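Local coordinates for protein acyltransferase (Actinoplanes teichomyceticus, PDB 4Q38) that transfers long aliphatic acyl groups from acyl-CoA to the amino sugar of teicoplanin-type glycopeptide antibiotics, at residues R144-E149 against D236-E241; E55-L60 against E72-A77; E46-P51 against L89-H94. One frame throughout, in Å; residues are numbered along the deposited sequence.

Contact 1: residues R144-E149 against D236-E241; sequences RGIPDE and DRHFPE. With SO4 (sulfate ion), chain C.
Arg144 and Glu241 meet tip to tip in a salt bridge, NH1 lying 2.9 Å from OE2 on the syn lone pair of the carboxylate. The same NH1 donates a straighter bond to the carbonyl of the residue ending helix 221-238: His238 O sits 3.0 Å from Arg144 NH1, in the guanidinium plane, at an N-H...O angle of 164°. Two acceptors thus grip one nitrogen and fix the guanidinium's rotation. The bend of the Arg144 chain at chi2 (-73°) sets CD near His238 O. A weak hydrogen bond runs the other way, from His238 ND1 to Arg144 O, and a water bridges that oxygen to His238 O. These contacts tie the N-acyltransferase N-terminal domain to the GNAT-like C-terminal domain, at a Schellman motif where Gly145, with positive phi, closes helix 125-143. Phe239 CE2 lies over one face of the Arg144 guanidinium, offset toward its rim, the two planes 20° apart. Ile146 CA stands over the centre of the His238 ring, a CH-pi contact of 4.3 Å to the ring centroid, while Arg237 CB covers the opposite face. Apolar packing adds Ile146 CD1, 3.7 Å from His238 CB and 3.9 Å from Phe239 CE1.

Contact 2: residues E55-L60 against E72-A77; sequences EARDLL and EIVAAA
Val74 presses its CG2 methyl against Ala56, Arg57 and Leu60, the central event in an antiparallel helix pair. Helix 53-62 and helix 67-76 form a helical hairpin in the N-acyltransferase N-terminal domain; the axes of segments 55-60 and 72-76 approach to 9.9 Å with their directions 146° apart. No hydrogen bond crosses between the segments, so the evidence for association is wholly side-chain packing, centred where Ala56 and Val74 bring their CA atoms within 6.6 Å.

Val74 holds CG1 anti to its backbone N (chi1 172°), which places CG2 beside that nitrogen and against the facing helix. There Val74 CG2 touches Ala56 CB at 3.7 Å. Arg57 crosses Val74 at about a right angle, using its aliphatic part: the bend at chi2 puts Arg57 CD 3.5 Å from Val74 CG2. The charged end belongs elsewhere, since Arg57 NH2 makes a salt bridge to Glu67, the first residue of helix 67-76.

Leu60 has CG anti to its carbonyl carbon (chi1 -72°), and its two methyls divide the work. Leu60 CD1 contacts both Val74 CG2, at 3.7 Å, and Ile73 CG2, at 3.9 Å, whereas CD2 meets the other branch of Ile73. Beyond the pair, Leu131 of helix 125-143 packs on Leu60 and Val127 on Ile73, and Val65 of the connecting loop touches both side chains. The Ile73 chain reaches Leu60 CD2 through its terminal CD1, 4.1 Å away.

Contact 3: residues E46-P51 against L89-H94; sequences EPVRLP and LLERTH
Val48 sets its CG2 methyl on the backbone of helix 84-98, 3.6 Å from Glu91 CA, and this is the tight part of the contact. CG1 stands anti to the backbone N of Val48 (chi1 161°), which leaves CG2 beside that nitrogen; CG2 faces Glu91 and His94, CG1 faces Leu90. Besides Glu91, Val48 CG2 reaches His94 CD2 at 3.8 Å, the two side chains sliding past each other in opposite directions. His94 CG is anti to its own backbone N, and the imidazole's ND1 is hydrogen-bonded to Thr133 of helix 125-143, a bond outside the two segments that probably helps fix the ring Val48 leans against.

Packing is looser around Leu90. Val48 CG1 lies 4.1 Å from Leu90 CD2, and Leu50 CD1 lies 4.2 Å from Leu90 CD2. Ala132 of helix 125-143 also packs on Val48, and Phe125 and Val129 on Leu90.

The hydrated side is at Glu91. Glu91 CG still lies 4.1 Å from Val48 CG2, but the carboxylate extends beyond the apolar patch, where a water donates to both Val48 O, at 2.9 Å, and Glu91 OE2, at 3.1 Å. This bridge is the polar link between the segments, which share no direct hydrogen bond. Glu91 OE1 forms a salt bridge with Arg92 NH1 of the next residue. The geometry is that of an irregular, extended segment laid across a helix: the linker between helix 32-41 and helix 53-62 packs on helix 84-98 of the helical N-terminal part mainly through Val48, with Leu50 beside it.

Contacts 2 and 3 are neighbours in the helical N-terminal part, their centres 15 Å apart, and they touch. Glu55 OE1 of contact 2 forms a salt bridge with Arg49 NH2 of contact 3 at 2.9 Å, and Ala56 CB packs 3.4 Å from Pro51 O, as expected where the linker runs straight into helix 53-62. Contact 1 stands apart, its nearest atoms about 11 Å from contact 2 and about 17 Å from contact 3, and it alone joins the two domains. It is also the one nearer a known binding site: the side chain of Phe239 is about 10 Å from that of Ser197, which binds N-acetyl-D-glucosamine in another crystal structure. Contacts 2 and 3 lie away from the known binding residues.

Contact 1: residues R144-E149 against D236-E241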
ATOM      1  N   ARG A 144      -5.841  11.960 -17.339  1.00 31.15           N
ATOM      2  CA  ARG A 144      -7.097  11.980 -16.591  1.00 30.52           C
ATOM      3  C   ARG A 144      -7.434  13.365 -16.017  1.00 31.27           C
ATOM      4  O   ARG A 144      -8.476  13.553 -15.397  1.00 31.50           O
ATOM      5  CB  ARG A 144      -7.057  10.911 -15.479  1.00 30.82           C
ATOM      6  CG  ARG A 144      -7.188   9.475 -16.007  1.00 30.86           C
ATOM      7  CD  ARG A 144      -8.626   9.244 -16.455  1.00 31.70           C
ATOM      8  NE  ARG A 144      -8.864   7.974 -17.130  1.00 32.39           N
ATOM      9  CZ  ARG A 144     -10.067   7.409 -17.241  1.00 34.35           C
ATOM     10  NH1 ARG A 144     -11.143   7.996 -16.708  1.00 31.82           N
ATOM     11  NH2 ARG A 144     -10.199   6.247 -17.873  1.00 33.96           N
ATOM     12  N   GLY A 145      -6.543  14.332 -16.208  1.00 31.17           N
ATOM     13  CA  GLY A 145      -6.782  15.687 -15.717  1.00 29.41           C
ATOM     14  C   GLY A 145      -6.634  15.838 -14.213  1.00 29.07           C
ATOM     15  O   GLY A 145      -7.118  16.816 -13.642  1.00 29.94           O
ATOM     16  N   ILE A 146      -5.967  14.876 -13.574  1.00 28.41           N
ATOM     17  CA  ILE A 146      -5.739  14.891 -12.122  1.00 27.50           C
ATOM     18  C   ILE A 146      -4.801  16.057 -11.778  1.00 27.49           C
ATOM     19  O   ILE A 146      -3.736  16.174 -12.377  1.00 27.51           O
ATOM     20  CB  ILE A 146      -5.060  13.583 -11.639  1.00 28.16           C
ATOM     21  CG1 ILE A 146      -5.739  12.325 -12.223  1.00 31.06           C
ATOM     22  CG2 ILE A 146      -4.940  13.541 -10.116  1.00 28.43           C
ATOM     23  CD1 ILE A 146      -7.103  12.010 -11.670  1.00 28.69           C
ATOM     24  N   PRO A 147      -5.178  16.914 -10.809  1.00 28.06           N
ATOM     25  CA  PRO A 147      -4.245  17.974 -10.396  1.00 28.42           C
ATOM     26  C   PRO A 147      -2.904  17.416  -9.916  1.00 29.77           C
ATOM     27  O   PRO A 147      -2.856  16.361  -9.258  1.00 28.29           O
ATOM     28  CB  PRO A 147      -4.968  18.644  -9.223  1.00 29.49           C
ATOM     29  CG  PRO A 147      -6.411  18.338  -9.432  1.00 29.70           C
ATOM     30  CD  PRO A 147      -6.435  16.962 -10.045  1.00 27.60           C
ATOM     31  N   ASP A 148      -1.826  18.123 -10.244  1.00 30.17           N
ATOM     32  CA  ASP A 148      -0.477  17.699  -9.872  1.00 31.64           C
ATOM     33  C   ASP A 148      -0.325  17.462  -8.374  1.00 29.86           C
ATOM     34  O   ASP A 148       0.347  16.517  -7.969  1.00 29.40           O
ATOM     35  CB  ASP A 148       0.567  18.720 -10.324  1.00 33.33           C
ATOM     36  CG  ASP A 148       0.761  18.743 -11.826  1.00 37.12           C
ATOM     37  OD1 ASP A 148       0.465  17.735 -12.511  1.00 35.96           O
ATOM     38  OD2 ASP A 148       1.236  19.787 -12.328  1.00 40.39           O
ATOM     39  N   GLU A 149      -0.939  18.317  -7.559  1.00 29.44           N
ATOM     40  CA  GLU A 149      -0.801  18.206  -6.102  1.00 30.91           C
ATOM     41  C   GLU A 149      -1.430  16.912  -5.581  1.00 28.19           C
ATOM     42  O   GLU A 149      -0.930  16.321  -4.624  1.00 26.12           O
ATOM     43  CB  GLU A 149      -1.391  19.423  -5.373  1.00 33.70           C
ATOM     44  CG  GLU A 149      -2.913  19.534  -5.448  1.00 36.91           C
ATOM     45  CD  GLU A 149      -3.431  20.900  -5.050  1.00 40.94           C
ATOM     46  OE1 GLU A 149      -3.840  21.680  -5.949  1.00 38.68           O
ATOM     47  OE2 GLU A 149      -3.428  21.193  -3.833  1.00 45.25           O
ATOM     48  N   ASP A 236     -16.184  11.675 -10.169  1.00 25.27           N
ATOM     49  CA  ASP A 236     -17.144  12.003 -11.221  1.00 26.68           C
ATOM     50  C   ASP A 236     -16.520  12.920 -12.266  1.00 26.81           C
ATOM     51  O   ASP A 236     -16.847  12.820 -13.452  1.00 26.44           O
ATOM     52  CB  ASP A 236     -18.446  12.570 -10.655  1.00 26.80           C
ATOM     53  CG  ASP A 236     -19.267  11.533  -9.913  1.00 27.98           C
ATOM     54  OD1 ASP A 236     -18.934  10.325  -9.929  1.00 28.45           O
ATOM     55  OD2 ASP A 236     -20.268  11.920  -9.303  1.00 29.51           O
ATOM     56  N   ARG A 237     -15.584  13.774 -11.847  1.00 25.77           N
ATOM     57  CA  ARG A 237     -14.824  14.571 -12.815  1.00 26.42           C
ATOM     58  C   ARG A 237     -13.791  13.798 -13.634  1.00 25.83           C
ATOM     59  O   ARG A 237     -13.728  13.961 -14.855  1.00 25.21           O
ATOM     60  CB  ARG A 237     -14.142  15.789 -12.156  1.00 28.26           C
ATOM     61  CG  ARG A 237     -15.103  16.926 -11.848  1.00 33.53           C
ATOM     62  CD  ARG A 237     -15.612  17.625 -13.104  1.00 35.55           C
ATOM     63  NE  ARG A 237     -14.623  18.554 -13.646  1.00 40.04           N
ATOM     64  CZ  ARG A 237     -14.894  19.518 -14.524  1.00 41.95           C
ATOM     65  NH1 ARG A 237     -16.131  19.695 -14.973  1.00 41.48           N
ATOM     66  NH2 ARG A 237     -13.922  20.316 -14.951  1.00 42.82           N
ATOM     67  N   HIS A 238     -12.960  12.988 -12.978  1.00 23.81           N
ATOM     68  CA  HIS A 238     -11.826  12.375 -13.681  1.00 24.11           C
ATOM     69  C   HIS A 238     -12.057  10.962 -14.154  1.00 22.96           C
ATOM     70  O   HIS A 238     -11.398  10.511 -15.088  1.00 23.19           O
ATOM     71  CB  HIS A 238     -10.556  12.467 -12.838  1.00 24.98           C
ATOM     72  CG  HIS A 238     -10.253  13.877 -12.383  1.00 25.30           C
ATOM     73  ND1 HIS A 238      -9.993  14.874 -13.247  1.00 25.77           N
ATOM     74  CD2 HIS A 238     -10.206  14.437 -11.111  1.00 25.79           C
ATOM     75  CE1 HIS A 238      -9.796  16.028 -12.559  1.00 26.26           C
ATOM     76  NE2 HIS A 238      -9.921  15.757 -11.256  1.00 25.58           N
ATOM     77  N   PHE A 239     -12.979  10.263 -13.507  1.00 21.72           N
ATOM     78  CA  PHE A 239     -13.361   8.896 -13.907  1.00 22.89           C
ATOM     79  C   PHE A 239     -14.885   8.852 -13.996  1.00 22.00           C
ATOM     80  O   PHE A 239     -15.539   8.106 -13.244  1.00 22.88           O
ATOM     81  CB  PHE A 239     -12.842   7.866 -12.892  1.00 22.40           C
ATOM     82  CG  PHE A 239     -11.353   7.909 -12.706  1.00 23.06           C
ATOM     83  CD1 PHE A 239     -10.781   8.782 -11.779  1.00 23.46           C
ATOM     84  CD2 PHE A 239     -10.520   7.108 -13.478  1.00 23.42           C
ATOM     85  CE1 PHE A 239      -9.396   8.840 -11.617  1.00 23.40           C
ATOM     86  CE2 PHE A 239      -9.138   7.163 -13.326  1.00 23.81           C
ATOM     87  CZ  PHE A 239      -8.581   8.022 -12.387  1.00 23.56           C
ATOM     88  N   PRO A 240     -15.467   9.665 -14.898  1.00 22.39           N
ATOM     89  CA  PRO A 240     -16.927   9.785 -14.928  1.00 23.79           C
ATOM     90  C   PRO A 240     -17.596   8.456 -15.262  1.00 24.56           C
ATOM     91  O   PRO A 240     -18.748   8.248 -14.894  1.00 26.08           O
ATOM     92  CB  PRO A 240     -17.190  10.803 -16.052  1.00 24.28           C
ATOM     93  CG  PRO A 240     -15.966  10.771 -16.888  1.00 24.37           C
ATOM     94  CD  PRO A 240     -14.829  10.463 -15.960  1.00 22.69           C
ATOM     95  N   GLU A 241     -16.862   7.559 -15.913  1.00 24.03           N
ATOM     96  CA  GLU A 241     -17.420   6.243 -16.275  1.00 25.79           C
ATOM     97  C   GLU A 241     -17.651   5.350 -15.055  1.00 26.08           C
ATOM     98  O   GLU A 241     -18.379   4.358 -15.141  1.00 25.30           O
ATOM     99  CB  GLU A 241     -16.513   5.529 -17.290  1.00 26.48           C
ATOM    100  CG  GLU A 241     -15.168   5.063 -16.728  1.00 28.18           C
ATOM    101  CD  GLU A 241     -14.127   6.177 -16.639  1.00 30.21           C
ATOM    102  OE1 GLU A 241     -14.413   7.320 -17.033  1.00 30.35           O
ATOM    103  OE2 GLU A 241     -13.010   5.903 -16.169  1.00 34.36           O
TER
HETATM  104  S   SO4 C 402     -11.522  22.092 -11.786  1.00 65.56           S
HETATM  105  O1  SO4 C 402     -11.808  20.797 -11.109  1.00 57.72           O
HETATM  106  O2  SO4 C 402     -11.816  21.998 -13.235  1.00 63.38           O
HETATM  107  O3  SO4 C 402     -12.356  23.176 -11.190  1.00 61.37           O
HETATM  108  O4  SO4 C 402     -10.084  22.412 -11.625  1.00 65.59           O
HETATM  109  O   HOH W   1     -10.788  12.265 -17.276  1.00 43.09           O

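Contact 2: residues E55-L60 against E72-A77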
ATOM      1  N   GLU A  55      18.903  14.074  -9.319  1.00 46.48           N
ATOM      2  CA  GLU A  55      17.585  13.822  -9.888  1.00 44.95           C
ATOM      3  C   GLU A  55      16.844  12.794  -9.029  1.00 41.54           C
ATOM      4  O   GLU A  55      15.697  13.012  -8.650  1.00 40.14           O
ATOM      5  CB  GLU A  55      17.688  13.321 -11.325  1.00 45.22           C
ATOM      6  CG  GLU A  55      16.328  13.166 -11.992  1.00 47.85           C
ATOM      7  CD  GLU A  55      16.394  12.480 -13.340  1.00 48.14           C
ATOM      8  OE1 GLU A  55      17.506  12.226 -13.840  1.00 50.83           O
ATOM      9  OE2 GLU A  55      15.324  12.194 -13.906  1.00 51.39           O
ATOM     10  N   ALA A  56      17.517  11.682  -8.728  1.00 40.16           N
ATOM     11  CA  ALA A  56      16.957  10.635  -7.877  1.00 39.52           C
ATOM     12  C   ALA A  56      16.660  11.154  -6.473  1.00 39.57           C
ATOM     13  O   ALA A  56      15.618  10.833  -5.898  1.00 36.33           O
ATOM     14  CB  ALA A  56      17.885   9.431  -7.822  1.00 39.24           C
ATOM     15  N   ARG A  57      17.566  11.967  -5.932  1.00 39.44           N
ATOM     16  CA  ARG A  57      17.365  12.552  -4.608  1.00 39.83           C
ATOM     17  C   ARG A  57      16.185  13.517  -4.566  1.00 37.27           C
ATOM     18  O   ARG A  57      15.463  13.575  -3.567  1.00 36.01           O
ATOM     19  CB  ARG A  57      18.644  13.232  -4.088  1.00 41.28           C
ATOM     20  CG  ARG A  57      19.774  12.268  -3.729  1.00 43.20           C
ATOM     21  CD  ARG A  57      19.411  11.279  -2.614  1.00 44.16           C
ATOM     22  NE  ARG A  57      19.127  11.922  -1.328  1.00 47.57           N
ATOM     23  CZ  ARG A  57      20.028  12.144  -0.371  1.00 47.94           C
ATOM     24  NH1 ARG A  57      21.298  11.786  -0.538  1.00 45.53           N
ATOM     25  NH2 ARG A  57      19.655  12.732   0.758  1.00 48.68           N
ATOM     26  N   ASP A  58      15.989  14.269  -5.649  1.00 37.41           N
ATOM     27  CA  ASP A  58      14.857  15.187  -5.743  1.00 37.46           C
ATOM     28  C   ASP A  58      13.533  14.416  -5.779  1.00 34.94           C
ATOM     29  O   ASP A  58      12.580  14.766  -5.077  1.00 34.33           O
ATOM     30  CB  ASP A  58      14.973  16.091  -6.975  1.00 40.21           C
ATOM     31  CG  ASP A  58      15.973  17.238  -6.790  1.00 43.75           C
ATOM     32  OD1 ASP A  58      16.425  17.502  -5.654  1.00 43.82           O
ATOM     33  OD2 ASP A  58      16.301  17.882  -7.807  1.00 45.52           O
ATOM     34  N   LEU A  59      13.486  13.365  -6.594  1.00 33.80           N
ATOM     35  CA  LEU A  59      12.271  12.555  -6.702  1.00 32.13           C
ATOM     36  C   LEU A  59      11.943  11.861  -5.379  1.00 31.33           C
ATOM     37  O   LEU A  59      10.816  11.952  -4.901  1.00 31.42           O
ATOM     38  CB  LEU A  59      12.371  11.547  -7.848  1.00 29.69           C
ATOM     39  CG  LEU A  59      11.109  10.714  -8.124  1.00 28.78           C
ATOM     40  CD1 LEU A  59       9.887  11.595  -8.374  1.00 29.55           C
ATOM     41  CD2 LEU A  59      11.351   9.785  -9.304  1.00 28.07           C
ATOM     42  N   LEU A  60      12.933  11.199  -4.780  1.00 31.64           N
ATOM     43  CA  LEU A  60      12.740  10.550  -3.475  1.00 32.03           C
ATOM     44  C   LEU A  60      12.219  11.512  -2.398  1.00 32.78           C
ATOM     45  O   LEU A  60      11.373  11.140  -1.567  1.00 31.54           O
ATOM     46  CB  LEU A  60      14.023   9.830  -3.023  1.00 30.80           C
ATOM     47  CG  LEU A  60      14.354   8.552  -3.818  1.00 30.01           C
ATOM     48  CD1 LEU A  60      15.832   8.181  -3.741  1.00 30.19           C
ATOM     49  CD2 LEU A  60      13.480   7.377  -3.387  1.00 28.98           C
ATOM     50  N   GLU A  72      20.672   5.836   0.785  1.00 33.03           N
ATOM     51  CA  GLU A  72      20.990   4.428   0.580  1.00 30.74           C
ATOM     52  C   GLU A  72      20.429   3.909  -0.741  1.00 30.62           C
ATOM     53  O   GLU A  72      21.084   3.127  -1.449  1.00 29.46           O
ATOM     54  CB  GLU A  72      20.484   3.584   1.755  1.00 32.17           C
ATOM     55  CG  GLU A  72      21.198   3.879   3.071  1.00 33.48           C
ATOM     56  CD  GLU A  72      20.670   3.070   4.247  1.00 34.05           C
ATOM     57  OE1 GLU A  72      19.719   2.270   4.077  1.00 34.49           O
ATOM     58  OE2 GLU A  72      21.221   3.232   5.354  1.00 33.73           O
ATOM     59  N   ILE A  73      19.214   4.343  -1.069  1.00 28.21           N
ATOM     60  CA  ILE A  73      18.554   3.931  -2.309  1.00 28.06           C
ATOM     61  C   ILE A  73      19.376   4.385  -3.522  1.00 27.80           C
ATOM     62  O   ILE A  73      19.630   3.604  -4.444  1.00 27.69           O
ATOM     63  CB  ILE A  73      17.107   4.483  -2.390  1.00 26.89           C
ATOM     64  CG1 ILE A  73      16.191   3.730  -1.411  1.00 26.75           C
ATOM     65  CG2 ILE A  73      16.569   4.391  -3.814  1.00 26.43           C
ATOM     66  CD1 ILE A  73      14.986   4.522  -0.928  1.00 27.45           C
ATOM     67  N   VAL A  74      19.806   5.643  -3.504  1.00 29.03           N
ATOM     68  CA  VAL A  74      20.584   6.201  -4.611  1.00 30.46           C
ATOM     69  C   VAL A  74      21.931   5.479  -4.719  1.00 31.22           C
ATOM     70  O   VAL A  74      22.374   5.128  -5.820  1.00 30.37           O
ATOM     71  CB  VAL A  74      20.758   7.733  -4.474  1.00 32.27           C
ATOM     72  CG1 VAL A  74      21.726   8.281  -5.518  1.00 31.60           C
ATOM     73  CG2 VAL A  74      19.402   8.434  -4.606  1.00 32.88           C
ATOM     74  N   ALA A  75      22.546   5.218  -3.569  1.00 30.80           N
ATOM     75  CA  ALA A  75      23.863   4.585  -3.518  1.00 30.84           C
ATOM     76  C   ALA A  75      23.835   3.177  -4.104  1.00 31.69           C
ATOM     77  O   ALA A  75      24.755   2.775  -4.813  1.00 32.77           O
ATOM     78  CB  ALA A  75      24.386   4.559  -2.087  1.00 30.21           C
ATOM     79  N   ALA A  76      22.769   2.438  -3.827  1.00 31.80           N
ATOM     80  CA  ALA A  76      22.697   1.028  -4.209  1.00 32.21           C
ATOM     81  C   ALA A  76      22.023   0.745  -5.547  1.00 31.06           C
ATOM     82  O   ALA A  76      21.911  -0.416  -5.936  1.00 32.50           O
ATOM     83  CB  ALA A  76      22.024   0.228  -3.109  1.00 31.22           C
ATOM     84  N   ALA A  77      21.583   1.789  -6.248  1.00 31.86           N
ATOM     85  CA  ALA A  77      20.843   1.623  -7.505  1.00 31.88           C
ATOM     86  C   ALA A  77      21.526   0.617  -8.422  1.00 34.45           C
ATOM     87  O   ALA A  77      22.735   0.705  -8.656  1.00 34.36           O
ATOM     88  CB  ALA A  77      20.640   2.957  -8.207  1.00 32.10           C
TER

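Contact 3: residues E46-P51 against L89-H94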
ATOM      1  N   GLU A  46       8.756   1.361 -23.686  1.00 54.37           N
ATOM      2  CA  GLU A  46       9.626   2.422 -23.199  1.00 54.25           C
ATOM      3  C   GLU A  46      10.645   1.791 -22.248  1.00 51.75           C
ATOM      4  O   GLU A  46      10.260   1.269 -21.196  1.00 48.74           O
ATOM      5  CB  GLU A  46       8.811   3.502 -22.481  1.00 57.65           C
ATOM      6  CG  GLU A  46       9.618   4.706 -22.006  1.00 61.35           C
ATOM      7  CD  GLU A  46      10.073   5.613 -23.142  1.00 66.29           C
ATOM      8  OE1 GLU A  46      11.156   6.228 -23.016  1.00 67.46           O
ATOM      9  OE2 GLU A  46       9.352   5.720 -24.160  1.00 66.79           O
ATOM     10  N   PRO A  47      11.944   1.828 -22.617  1.00 50.03           N
ATOM     11  CA  PRO A  47      12.993   1.231 -21.785  1.00 48.45           C
ATOM     12  C   PRO A  47      12.921   1.740 -20.346  1.00 45.53           C
ATOM     13  O   PRO A  47      12.589   2.908 -20.118  1.00 44.36           O
ATOM     14  CB  PRO A  47      14.288   1.720 -22.446  1.00 47.77           C
ATOM     15  CG  PRO A  47      13.910   1.983 -23.862  1.00 50.10           C
ATOM     16  CD  PRO A  47      12.507   2.513 -23.797  1.00 51.23           C
ATOM     17  N   VAL A  48      13.203   0.862 -19.392  1.00 45.24           N
ATOM     18  CA  VAL A  48      13.222   1.236 -17.979  1.00 46.36           C
ATOM     19  C   VAL A  48      14.390   2.174 -17.692  1.00 47.50           C
ATOM     20  O   VAL A  48      15.537   1.871 -18.021  1.00 46.54           O
ATOM     21  CB  VAL A  48      13.283  -0.006 -17.071  1.00 47.11           C
ATOM     22  CG1 VAL A  48      13.757   0.356 -15.671  1.00 47.36           C
ATOM     23  CG2 VAL A  48      11.919  -0.669 -17.015  1.00 47.56           C
ATOM     24  N   ARG A  49      14.079   3.324 -17.099  1.00 46.95           N
ATOM     25  CA  ARG A  49      15.087   4.296 -16.713  1.00 46.26           C
ATOM     26  C   ARG A  49      15.005   4.561 -15.210  1.00 45.00           C
ATOM     27  O   ARG A  49      13.939   4.904 -14.694  1.00 45.43           O
ATOM     28  CB  ARG A  49      14.889   5.597 -17.497  1.00 48.06           C
ATOM     29  CG  ARG A  49      16.001   6.616 -17.322  1.00 51.92           C
ATOM     30  CD  ARG A  49      15.714   7.884 -18.116  1.00 54.19           C
ATOM     31  NE  ARG A  49      16.527   9.017 -17.668  1.00 55.86           N
ATOM     32  CZ  ARG A  49      16.222   9.817 -16.648  1.00 56.46           C
ATOM     33  NH1 ARG A  49      15.117   9.624 -15.941  1.00 57.69           N
ATOM     34  NH2 ARG A  49      17.030  10.815 -16.326  1.00 58.23           N
ATOM     35  N   LEU A  50      16.118   4.385 -14.503  1.00 39.93           N
ATOM     36  CA  LEU A  50      16.190   4.855 -13.128  1.00 39.51           C
ATOM     37  C   LEU A  50      16.825   6.234 -13.078  1.00 39.27           C
ATOM     38  O   LEU A  50      17.878   6.458 -13.685  1.00 39.15           O
ATOM     39  CB  LEU A  50      16.956   3.885 -12.223  1.00 36.22           C
ATOM     40  CG  LEU A  50      16.386   2.488 -11.965  1.00 36.52           C
ATOM     41  CD1 LEU A  50      17.347   1.707 -11.076  1.00 34.75           C
ATOM     42  CD2 LEU A  50      14.982   2.521 -11.358  1.00 34.63           C
ATOM     43  N   PRO A  51      16.188   7.169 -12.353  1.00 39.71           N
ATOM     44  CA  PRO A  51      16.861   8.425 -12.051  1.00 39.16           C
ATOM     45  C   PRO A  51      18.107   8.144 -11.196  1.00 41.23           C
ATOM     46  O   PRO A  51      18.112   7.203 -10.392  1.00 39.30           O
ATOM     47  CB  PRO A  51      15.819   9.190 -11.234  1.00 38.46           C
ATOM     48  CG  PRO A  51      14.998   8.114 -10.590  1.00 40.05           C
ATOM     49  CD  PRO A  51      14.898   7.049 -11.645  1.00 39.29           C
ATOM     50  N   LEU A  89      14.400  -8.564 -14.077  1.00 32.54           N
ATOM     51  CA  LEU A  89      13.178  -8.581 -13.267  1.00 31.55           C
ATOM     52  C   LEU A  89      12.559  -7.192 -13.083  1.00 30.94           C
ATOM     53  O   LEU A  89      11.338  -7.048 -13.100  1.00 31.05           O
ATOM     54  CB  LEU A  89      13.475  -9.207 -11.910  1.00 30.29           C
ATOM     55  CG  LEU A  89      12.269  -9.530 -11.036  1.00 30.58           C
ATOM     56  CD1 LEU A  89      11.408 -10.596 -11.696  1.00 30.83           C
ATOM     57  CD2 LEU A  89      12.740  -9.976  -9.667  1.00 29.88           C
ATOM     58  N   LEU A  90      13.405  -6.184 -12.908  1.00 30.24           N
ATOM     59  CA  LEU A  90      12.963  -4.800 -12.783  1.00 31.14           C
ATOM     60  C   LEU A  90      12.202  -4.311 -14.019  1.00 32.07           C
ATOM     61  O   LEU A  90      11.164  -3.667 -13.892  1.00 30.48           O
ATOM     62  CB  LEU A  90      14.159  -3.885 -12.506  1.00 30.54           C
ATOM     63  CG  LEU A  90      13.951  -2.371 -12.561  1.00 31.62           C
ATOM     64  CD1 LEU A  90      13.047  -1.892 -11.431  1.00 29.38           C
ATOM     65  CD2 LEU A  90      15.306  -1.670 -12.521  1.00 33.14           C
ATOM     66  N   GLU A  91      12.728  -4.616 -15.203  1.00 31.52           N
ATOM     67  CA  GLU A  91      12.094  -4.236 -16.465  1.00 33.37           C
ATOM     68  C   GLU A  91      10.717  -4.862 -16.626  1.00 31.06           C
ATOM     69  O   GLU A  91       9.755  -4.178 -16.973  1.00 31.56           O
ATOM     70  CB  GLU A  91      12.951  -4.686 -17.653  1.00 36.03           C
ATOM     71  CG  GLU A  91      14.250  -3.928 -17.827  1.00 39.76           C
ATOM     72  CD  GLU A  91      14.972  -4.341 -19.092  1.00 42.46           C
ATOM     73  OE1 GLU A  91      15.273  -5.546 -19.252  1.00 41.29           O
ATOM     74  OE2 GLU A  91      15.238  -3.452 -19.920  1.00 45.65           O
ATOM     75  N   ARG A  92      10.647  -6.169 -16.395  1.00 30.86           N
ATOM     76  CA  ARG A  92       9.421  -6.943 -16.594  1.00 31.97           C
ATOM     77  C   ARG A  92       8.365  -6.686 -15.516  1.00 30.70           C
ATOM     78  O   ARG A  92       7.178  -6.690 -15.810  1.00 29.19           O
ATOM     79  CB  ARG A  92       9.733  -8.435 -16.714  1.00 32.36           C
ATOM     80  CG  ARG A  92      10.281  -8.782 -18.090  1.00 34.34           C
ATOM     81  CD  ARG A  92      11.328  -9.877 -18.066  1.00 35.64           C
ATOM     82  NE  ARG A  92      12.016  -9.942 -19.362  1.00 35.91           N
ATOM     83  CZ  ARG A  92      13.071  -9.201 -19.702  1.00 36.16           C
ATOM     84  NH1 ARG A  92      13.602  -8.343 -18.841  1.00 33.13           N
ATOM     85  NH2 ARG A  92      13.610  -9.325 -20.916  1.00 36.61           N
ATOM     86  N   THR A  93       8.810  -6.456 -14.286  1.00 29.55           N
ATOM     87  CA  THR A  93       7.900  -6.133 -13.180  1.00 29.66           C
ATOM     88  C   THR A  93       7.263  -4.770 -13.437  1.00 28.97           C
ATOM     89  O   THR A  93       6.051  -4.588 -13.260  1.00 28.61           O
ATOM     90  CB  THR A  93       8.637  -6.159 -11.825  1.00 28.85           C
ATOM     91  OG1 THR A  93       9.136  -7.476 -11.596  1.00 30.82           O
ATOM     92  CG2 THR A  93       7.702  -5.789 -10.664  1.00 27.76           C
ATOM     93  N   HIS A  94       8.086  -3.818 -13.868  1.00 30.63           N
ATOM     94  CA  HIS A  94       7.579  -2.530 -14.316  1.00 30.38           C
ATOM     95  C   HIS A  94       6.529  -2.719 -15.383  1.00 30.31           C
ATOM     96  O   HIS A  94       5.444  -2.137 -15.309  1.00 28.39           O
ATOM     97  CB  HIS A  94       8.708  -1.654 -14.827  1.00 29.97           C
ATOM     98  CG  HIS A  94       8.236  -0.494 -15.669  1.00 30.44           C
ATOM     99  ND1 HIS A  94       7.749   0.642 -15.134  1.00 28.59           N
ATOM    100  CD2 HIS A  94       8.175  -0.335 -17.055  1.00 30.81           C
ATOM    101  CE1 HIS A  94       7.396   1.487 -16.124  1.00 29.30           C
ATOM    102  NE2 HIS A  94       7.660   0.891 -17.298  1.00 30.48           N
TER
HETATM  103  O   HOH W   2      16.443  -0.632 -19.261  1.00 51.53           O